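Side-chain contacts in Lmo2184 protein (Listeria monocytogenes serovar 1/2a, PDB 5JOQ), which probably binds haem or another iron-bearing ligand at the cell surface and passes it to an ABC transporter: residues N266-T271 against P277-E282; T128-L133 against E141-L146. All blocks are in the same frame, centred on the assembly; numbering follows the deposited sequence. Where two conformers were deposited one is given.

Contact 1: residues N266-T271 against P277-E282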
ATOM      1  N   ASN A 266      11.371   4.804  -2.803  0.53 28.46           N
ATOM      2  CA  ASN A 266      11.610   6.083  -2.155  0.53 32.00           C
ATOM      3  C   ASN A 266      12.555   6.965  -2.960  0.53 30.94           C
ATOM      4  O   ASN A 266      12.498   8.194  -2.856  0.53 32.78           O
ATOM      5  CB  ASN A 266      12.165   5.840  -0.750  0.53 37.41           C
ATOM      6  CG  ASN A 266      11.185   6.212   0.325  0.53 42.01           C
ATOM      7  OD1 ASN A 266      11.144   7.359   0.764  0.53 44.93           O
ATOM      8  ND2 ASN A 266      10.378   5.251   0.750  0.53 42.07           N
ATOM      9  N   LEU A 267      13.427   6.364  -3.764  1.00 25.76           N
ATOM     10  CA  LEU A 267      14.421   7.090  -4.534  1.00 18.53           C
ATOM     11  C   LEU A 267      14.111   7.168  -6.028  1.00 19.34           C
ATOM     12  O   LEU A 267      14.436   8.173  -6.658  1.00 24.29           O
ATOM     13  CB  LEU A 267      15.800   6.430  -4.344  1.00 24.28           C
ATOM     14  CG  LEU A 267      17.012   6.937  -5.135  1.00 23.45           C
ATOM     15  CD1 LEU A 267      17.347   8.377  -4.764  1.00 21.76           C
ATOM     16  CD2 LEU A 267      18.209   6.042  -4.811  1.00 24.47           C
ATOM     17  N   PHE A 268      13.479   6.145  -6.603  1.00 16.17           N
ATOM     18  CA  PHE A 268      13.133   6.074  -8.027  1.00 15.00           C
ATOM     19  C   PHE A 268      11.626   6.342  -8.200  1.00 18.07           C
ATOM     20  O   PHE A 268      10.814   5.410  -8.191  1.00 16.12           O
ATOM     21  CB  PHE A 268      13.488   4.685  -8.586  1.00 13.81           C
ATOM     22  CG  PHE A 268      14.973   4.404  -8.623  1.00 14.39           C
ATOM     23  CD1 PHE A 268      15.721   4.745  -9.740  1.00 12.83           C
ATOM     24  CD2 PHE A 268      15.594   3.774  -7.561  1.00 14.21           C
ATOM     25  CE1 PHE A 268      17.094   4.490  -9.792  1.00 13.49           C
ATOM     26  CE2 PHE A 268      16.982   3.500  -7.592  1.00 16.18           C
ATOM     27  CZ  PHE A 268      17.722   3.878  -8.710  1.00 13.02           C
ATOM     28  N   GLY A 269      11.251   7.589  -8.388  1.00 17.11           N
ATOM     29  CA  GLY A 269       9.854   7.874  -8.654  1.00 15.41           C
ATOM     30  C   GLY A 269       9.496   7.703 -10.129  1.00 15.62           C
ATOM     31  O   GLY A 269      10.363   7.477 -10.971  1.00 14.55           O
ATOM     32  N   MET A 270       8.196   7.834 -10.432  1.00 12.84           N
ATOM     33  CA  MET A 270       7.736   7.687 -11.812  1.00 12.94           C
ATOM     34  C   MET A 270       8.245   8.825 -12.697  1.00 12.42           C
ATOM     35  O   MET A 270       8.441   8.624 -13.903  1.00 13.05           O
ATOM     36  CB  MET A 270       6.206   7.647 -11.864  1.00 18.74           C
ATOM     37  CG  MET A 270       5.675   6.789 -13.001  1.00 25.08           C
ATOM     38  SD  MET A 270       3.865   6.542 -12.908  1.00 33.98           S
ATOM     39  CE  MET A 270       3.381   8.064 -13.734  1.00 19.79           C
ATOM     40  N   THR A 271       8.409  10.016 -12.137  1.00 12.69           N
ATOM     41  CA  THR A 271       8.918  11.156 -12.894  1.00 14.74           C
ATOM     42  C   THR A 271      10.090  11.788 -12.150  1.00 17.37           C
ATOM     43  O   THR A 271      10.356  11.465 -10.983  1.00 11.58           O
ATOM     44  CB  THR A 271       7.822  12.191 -13.165  1.00 14.58           C
ATOM     45  OG1 THR A 271       7.201  12.582 -11.931  1.00 15.67           O
ATOM     46  CG2 THR A 271       6.771  11.606 -14.117  1.00 15.78           C
ATOM     47  N   PRO A 277      20.468  12.756  -9.294  1.00 19.53           N
ATOM     48  CA  PRO A 277      21.878  12.343  -9.231  1.00 18.15           C
ATOM     49  C   PRO A 277      22.051  11.101  -8.351  1.00 21.14           C
ATOM     50  O   PRO A 277      22.757  10.203  -8.742  1.00 18.94           O
ATOM     51  CB  PRO A 277      22.586  13.558  -8.648  1.00 21.16           C
ATOM     52  CG  PRO A 277      21.778  14.691  -9.138  1.00 22.73           C
ATOM     53  CD  PRO A 277      20.404  14.217  -8.860  1.00 19.60           C
ATOM     54  N   GLU A 278      21.391  11.041  -7.206  1.00 19.53           N
ATOM     55  CA  GLU A 278      21.520   9.869  -6.365  1.00 20.79           C
ATOM     56  C   GLU A 278      20.977   8.626  -7.094  1.00 19.92           C
ATOM     57  O   GLU A 278      21.594   7.589  -7.084  1.00 20.69           O
ATOM     58  CB  GLU A 278      20.795  10.078  -5.049  1.00 21.40           C
ATOM     59  CG  GLU A 278      20.965   8.942  -4.068  1.00 29.05           C
ATOM     60  CD  GLU A 278      20.258   9.171  -2.740  1.00 37.28           C
ATOM     61  OE1 GLU A 278      19.656  10.235  -2.543  1.00 35.19           O
ATOM     62  OE2 GLU A 278      20.308   8.260  -1.895  1.00 39.95           O
ATOM     63  N   ALA A 279      19.834   8.778  -7.741  1.00 17.37           N
ATOM     64  CA  ALA A 279      19.210   7.684  -8.482  1.00 19.71           C
ATOM     65  C   ALA A 279      20.123   7.183  -9.589  1.00 17.40           C
ATOM     66  O   ALA A 279      20.276   5.968  -9.783  1.00 16.99           O
ATOM     67  CB  ALA A 279      17.876   8.143  -9.068  1.00 15.22           C
ATOM     68  N   LEU A 280      20.744   8.104 -10.328  0.68 14.75           N
ATOM     69  CA  LEU A 280      21.638   7.693 -11.406  0.68 16.16           C
ATOM     70  C   LEU A 280      22.845   6.925 -10.870  0.68 16.29           C
ATOM     71  O   LEU A 280      23.324   5.979 -11.508  0.68 19.64           O
ATOM     72  CB  LEU A 280      22.084   8.924 -12.200  0.68 15.34           C
ATOM     73  CG  LEU A 280      22.753   8.663 -13.537  0.68 15.52           C
ATOM     74  CD1 LEU A 280      21.840   7.851 -14.446  0.68 13.95           C
ATOM     75  CD2 LEU A 280      23.160  10.008 -14.196  0.68 14.29           C
ATOM     76  N   LYS A 281      23.363   7.315  -9.706  1.00 18.18           N
ATOM     77  CA  LYS A 281      24.507   6.608  -9.134  1.00 15.82           C
ATOM     78  C   LYS A 281      24.118   5.209  -8.668  1.00 18.79           C
ATOM     79  O   LYS A 281      24.917   4.261  -8.760  1.00 17.32           O
ATOM     80  CB  LYS A 281      25.067   7.396  -7.957  1.00 23.45           C
ATOM     81  CG  LYS A 281      25.746   8.702  -8.326  1.00 36.33           C
ATOM     82  CD  LYS A 281      26.178   9.520  -7.080  1.00 46.98           C
ATOM     83  CE  LYS A 281      26.387  11.011  -7.444  1.00 53.55           C
ATOM     84  NZ  LYS A 281      26.053  11.976  -6.337  1.00 52.21           N
ATOM     85  N   GLU A 282      22.926   5.079  -8.082  1.00 15.84           N
ATOM     86  CA  GLU A 282      22.435   3.756  -7.704  1.00 19.36           C
ATOM     87  C   GLU A 282      22.187   2.903  -8.953  1.00 18.12           C
ATOM     88  O   GLU A 282      22.485   1.698  -8.964  1.00 19.37           O
ATOM     89  CB  GLU A 282      21.175   3.922  -6.847  1.00 21.88           C
ATOM     90  CG  GLU A 282      20.789   2.734  -6.034  1.00 36.15           C
ATOM     91  CD  GLU A 282      21.936   2.263  -5.148  1.00 45.66           C
ATOM     92  OE1 GLU A 282      22.649   3.106  -4.522  1.00 44.34           O
ATOM     93  OE2 GLU A 282      22.146   1.040  -5.142  1.00 53.09           O
TER
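Glu278 begins the contact on the helical side, laying its extended chain against one methyl of Leu267. CD1 of Leu267 lies 3.6 Å from Glu278 CD and 3.7 Å from Glu278 CG, so aliphatic stem and carboxylate carbon are touched together, the two side chains meeting obliquely. Leu267 reaches that far because its CG is anti to the backbone N (chi1 175°), which sends both methyls toward the helix.

Ala279 comes next and is shared by both loop residues. Its CB is 4.2 Å from Leu267 CG and 3.8 Å from Phe268 CE1, and its carbonyl O approaches the Phe268 ring obliquely, 3.5 Å from CZ. The backbone marks the same place, since the closest CA pair is Leu267 with Ala279 at 6.2 Å.

One turn on, Glu282 gives its CB to Phe268 CZ at 3.9 Å, while its chain bends at chi2 (55°) and carries the carboxylate elsewhere. The two side chains cross at about a right angle, CB and CG doing the touching. Elsewhere, Phe268 touches Ile188 and Leu191 of helix 187-194 and Met283 and Met286 farther along helix 276-288.

The 248 Å² buried here rests on van der Waals packing: Glu282 offers CB and CG, Glu278 lays its stem and also its carboxylate over the Leu267 methyl, and the loop packs on the helix with no hydrogen bond between the two segments.

Contact 2: residues T128-L133 against E141-L146; sequences TEIKNL and EEATKL
Ile130 sends its two branches to different residues of the facing helix through its torsions: CG2, anti to the backbone N, goes to Ala143, while CG1, anti to the carbonyl carbon (chi1 -73°), continues in an extended chain to CD1 beside Leu146. Leu146 answers with CG anti to its own backbone N (chi1 176°), which brings CD2 up to Ile130.

The resulting contacts are few and distinct. Ile130 CG2 lies 3.9 Å from Ala143 CB and 3.8 Å from Ala143 O, so this methyl covers both the alanine side chain and its backbone. One turn later along the second helix, Leu146 CD2 is 3.9 Å from Ile130 CD1 and 4.0 Å from Ile130 CG2, and the two side chains cross at about a right angle. In the other direction, Ala143 CB presses on the first helix's backbone, 3.4 Å from Ile130 O and 4.3 Å from Lys131 CA, a contact set by the helix spacing and not by side-chain torsions. The small side chain of Ala143 is consistent with the close approach: the CA atoms of Lys131 and Ala143 are 5.6 Å apart and the local axes 8.4 Å. Lys131 takes part through its backbone, its long chain leading away.

All the cross-contacts are apolar or van der Waals, and they bury 162 Å². Ile47 of helix 42-50 touches Ile130, and Leu51 touches Ala143, extending the apolar surface toward the N-terminal part of the chain. Asn147 and Leu150 of helix 140-161 also meet Ile130.

With local directions 162° apart and only a short connection between them, helices 123-136 and 140-161 form an antiparallel helical hairpin. Its longer arm is the long helix that links the two lobes in this class of substrate-binding proteins.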
ATOM      1  N   THR A 128      15.342  21.820 -18.454  1.00 12.74           N
ATOM      2  CA  THR A 128      14.749  22.938 -19.204  1.00 11.12           C
ATOM      3  C   THR A 128      13.639  23.617 -18.393  1.00 10.99           C
ATOM      4  O   THR A 128      13.492  24.858 -18.421  1.00 11.26           O
ATOM      5  CB  THR A 128      14.202  22.431 -20.540  1.00 10.28           C
ATOM      6  OG1 THR A 128      15.296  21.951 -21.348  1.00 12.44           O
ATOM      7  CG2 THR A 128      13.429  23.557 -21.306  1.00 10.89           C
ATOM      8  N   GLU A 129      12.837  22.825 -17.665  1.00 11.02           N
ATOM      9  CA  GLU A 129      11.789  23.418 -16.831  1.00 15.36           C
ATOM     10  C   GLU A 129      12.392  24.264 -15.722  1.00 14.75           C
ATOM     11  O   GLU A 129      11.875  25.342 -15.404  1.00 13.95           O
ATOM     12  CB  GLU A 129      10.879  22.344 -16.232  1.00 14.56           C
ATOM     13  CG  GLU A 129      10.085  21.555 -17.283  1.00 14.62           C
ATOM     14  CD  GLU A 129       9.003  22.358 -18.033  1.00 18.75           C
ATOM     15  OE1 GLU A 129       8.859  23.586 -17.836  1.00 16.86           O
ATOM     16  OE2 GLU A 129       8.307  21.721 -18.852  1.00 16.57           O
ATOM     17  N   ILE A 130      13.518  23.818 -15.164  1.00 10.96           N
ATOM     18  CA  ILE A 130      14.213  24.604 -14.138  1.00 11.78           C
ATOM     19  C   ILE A 130      14.688  25.935 -14.724  1.00 12.38           C
ATOM     20  O   ILE A 130      14.484  27.011 -14.135  1.00 11.92           O
ATOM     21  CB  ILE A 130      15.377  23.781 -13.547  1.00 11.29           C
ATOM     22  CG1 ILE A 130      14.824  22.674 -12.626  1.00 10.03           C
ATOM     23  CG2 ILE A 130      16.372  24.697 -12.812  1.00 11.63           C
ATOM     24  CD1 ILE A 130      15.917  21.553 -12.261  1.00 10.30           C
ATOM     25  N   LYS A 131      15.296  25.889 -15.912  1.00 13.11           N
ATOM     26  CA  LYS A 131      15.672  27.124 -16.601  1.00 13.02           C
ATOM     27  C   LYS A 131      14.459  28.041 -16.784  1.00 13.81           C
ATOM     28  O   LYS A 131      14.538  29.259 -16.562  1.00 15.66           O
ATOM     29  CB  LYS A 131      16.302  26.771 -17.956  1.00 10.73           C
ATOM     30  CG  LYS A 131      16.600  27.968 -18.879  1.00 12.30           C
ATOM     31  CD  LYS A 131      17.215  27.497 -20.246  1.00 12.48           C
ATOM     32  CE  LYS A 131      17.550  28.701 -21.240  1.00 15.85           C
ATOM     33  NZ  LYS A 131      18.320  28.276 -22.529  1.00 15.86           N
ATOM     34  N   ASN A 132      13.340  27.484 -17.245  1.00 14.03           N
ATOM     35  CA  ASN A 132      12.167  28.320 -17.545  1.00 14.74           C
ATOM     36  C   ASN A 132      11.537  28.904 -16.275  1.00 13.40           C
ATOM     37  O   ASN A 132      11.047  30.043 -16.282  1.00 14.11           O
ATOM     38  CB  ASN A 132      11.160  27.499 -18.368  1.00 19.85           C
ATOM     39  CG  ASN A 132      11.694  27.172 -19.798  1.00 30.66           C
ATOM     40  OD1 ASN A 132      12.656  27.770 -20.251  1.00 35.24           O
ATOM     41  ND2 ASN A 132      11.064  26.240 -20.479  1.00 38.56           N
ATOM     42  N   LEU A 133      11.542  28.146 -15.176  1.00 13.27           N
ATOM     43  CA  LEU A 133      11.101  28.684 -13.887  1.00 14.72           C
ATOM     44  C   LEU A 133      11.980  29.842 -13.429  1.00 16.59           C
ATOM     45  O   LEU A 133      11.475  30.848 -12.893  1.00 18.55           O
ATOM     46  CB  LEU A 133      11.126  27.575 -12.821  1.00 12.28           C
ATOM     47  CG  LEU A 133      10.036  26.487 -12.940  1.00 15.41           C
ATOM     48  CD1 LEU A 133      10.412  25.334 -12.033  1.00 15.35           C
ATOM     49  CD2 LEU A 133       8.624  27.108 -12.575  1.00 13.84           C
ATOM     50  N   GLU A 141      19.823  33.231 -11.996  1.00 15.85           N
ATOM     51  CA  GLU A 141      21.089  32.817 -11.393  1.00 17.04           C
ATOM     52  C   GLU A 141      20.932  31.529 -10.577  1.00 16.22           C
ATOM     53  O   GLU A 141      21.754  30.599 -10.687  1.00 16.33           O
ATOM     54  CB  GLU A 141      21.634  33.963 -10.526  1.00 23.89           C
ATOM     55  CG  GLU A 141      21.727  35.313 -11.291  1.00 37.76           C
ATOM     56  CD  GLU A 141      20.507  36.288 -11.126  1.00 42.93           C
ATOM     57  OE1 GLU A 141      19.304  35.872 -11.224  1.00 36.66           O
ATOM     58  OE2 GLU A 141      20.788  37.506 -10.918  1.00 44.71           O
ATOM     59  N   GLU A 142      19.867  31.436  -9.772  1.00 17.20           N
ATOM     60  CA  GLU A 142      19.687  30.238  -8.956  1.00 16.65           C
ATOM     61  C   GLU A 142      19.417  29.010  -9.827  1.00 15.36           C
ATOM     62  O   GLU A 142      19.911  27.902  -9.531  1.00 14.96           O
ATOM     63  CB  GLU A 142      18.546  30.449  -7.961  1.00 17.67           C
ATOM     64  CG  GLU A 142      18.853  31.439  -6.838  1.00 19.73           C
ATOM     65  CD  GLU A 142      18.626  32.889  -7.250  1.00 23.45           C
ATOM     66  OE1 GLU A 142      18.303  33.176  -8.427  1.00 20.95           O
ATOM     67  OE2 GLU A 142      18.790  33.744  -6.376  1.00 27.09           O
ATOM     68  N   ALA A 143      18.634  29.179 -10.898  1.00 13.07           N
ATOM     69  CA  ALA A 143      18.332  28.048 -11.791  1.00 17.77           C
ATOM     70  C   ALA A 143      19.580  27.569 -12.517  1.00 15.99           C
ATOM     71  O   ALA A 143      19.794  26.351 -12.679  1.00 14.18           O
ATOM     72  CB  ALA A 143      17.280  28.449 -12.829  1.00 11.95           C
ATOM     73  N   THR A 144      20.394  28.528 -12.971  1.00 13.19           N
ATOM     74  CA  THR A 144      21.649  28.238 -13.658  1.00 15.08           C
ATOM     75  C   THR A 144      22.598  27.446 -12.760  1.00 16.59           C
ATOM     76  O   THR A 144      23.214  26.475 -13.199  1.00 14.98           O
ATOM     77  CB  THR A 144      22.279  29.566 -14.104  1.00 14.93           C
ATOM     78  OG1 THR A 144      21.362  30.242 -14.964  1.00 16.23           O
ATOM     79  CG2 THR A 144      23.576  29.368 -14.868  1.00 16.70           C
ATOM     80  N   LYS A 145      22.764  27.890 -11.516  1.00 14.88           N
ATOM     81  CA  LYS A 145      23.562  27.164 -10.538  1.00 16.82           C
ATOM     82  C   LYS A 145      23.018  25.740 -10.312  1.00 17.77           C
ATOM     83  O   LYS A 145      23.773  24.760 -10.267  1.00 17.56           O
ATOM     84  CB  LYS A 145      23.559  27.964  -9.234  1.00 19.80           C
ATOM     85  CG  LYS A 145      24.178  27.226  -8.046  1.00 29.65           C
ATOM     86  CD  LYS A 145      25.635  26.861  -8.322  1.00 40.88           C
ATOM     87  CE  LYS A 145      26.370  26.417  -7.039  1.00 48.78           C
ATOM     88  NZ  LYS A 145      25.581  25.415  -6.259  1.00 47.70           N
ATOM     89  N   LEU A 146      21.713  25.610 -10.130  1.00 15.44           N
ATOM     90  CA  LEU A 146      21.161  24.278  -9.885  1.00 15.50           C
ATOM     91  C   LEU A 146      21.415  23.365 -11.076  1.00 14.70           C
ATOM     92  O   LEU A 146      21.837  22.206 -10.912  1.00 16.25           O
ATOM     93  CB  LEU A 146      19.657  24.373  -9.598  1.00 15.90           C
ATOM     94  CG  LEU A 146      18.852  23.079  -9.404  1.00 17.97           C
ATOM     95  CD1 LEU A 146      19.441  22.263  -8.260  1.00 18.94           C
ATOM     96  CD2 LEU A 146      17.357  23.447  -9.122  1.00 15.88           C
TER

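Contact 2 comes first along the chain and is complete before contact 1 begins. Their centres are 20 Å apart and their nearest atoms about 8 Å, so they do not touch. Contact 2 pairs helices 123-136 and 140-161; contact 1 sets the loop after strand 260-262 against helix 276-288. Helix 140-161 relates them: its residues 141-146 belong to contact 2, Leu150 touches both Ile130 and Pro277 and so joins the two contacts, and Asp153, Ile154 and Val157 follow on the contact 1 side, against Pro277 and Leu280. One long helix thus packs against helix 123-136 near its start and against the C-terminal helix beyond, consistent with a rigid connection between the two lobes of the binding protein.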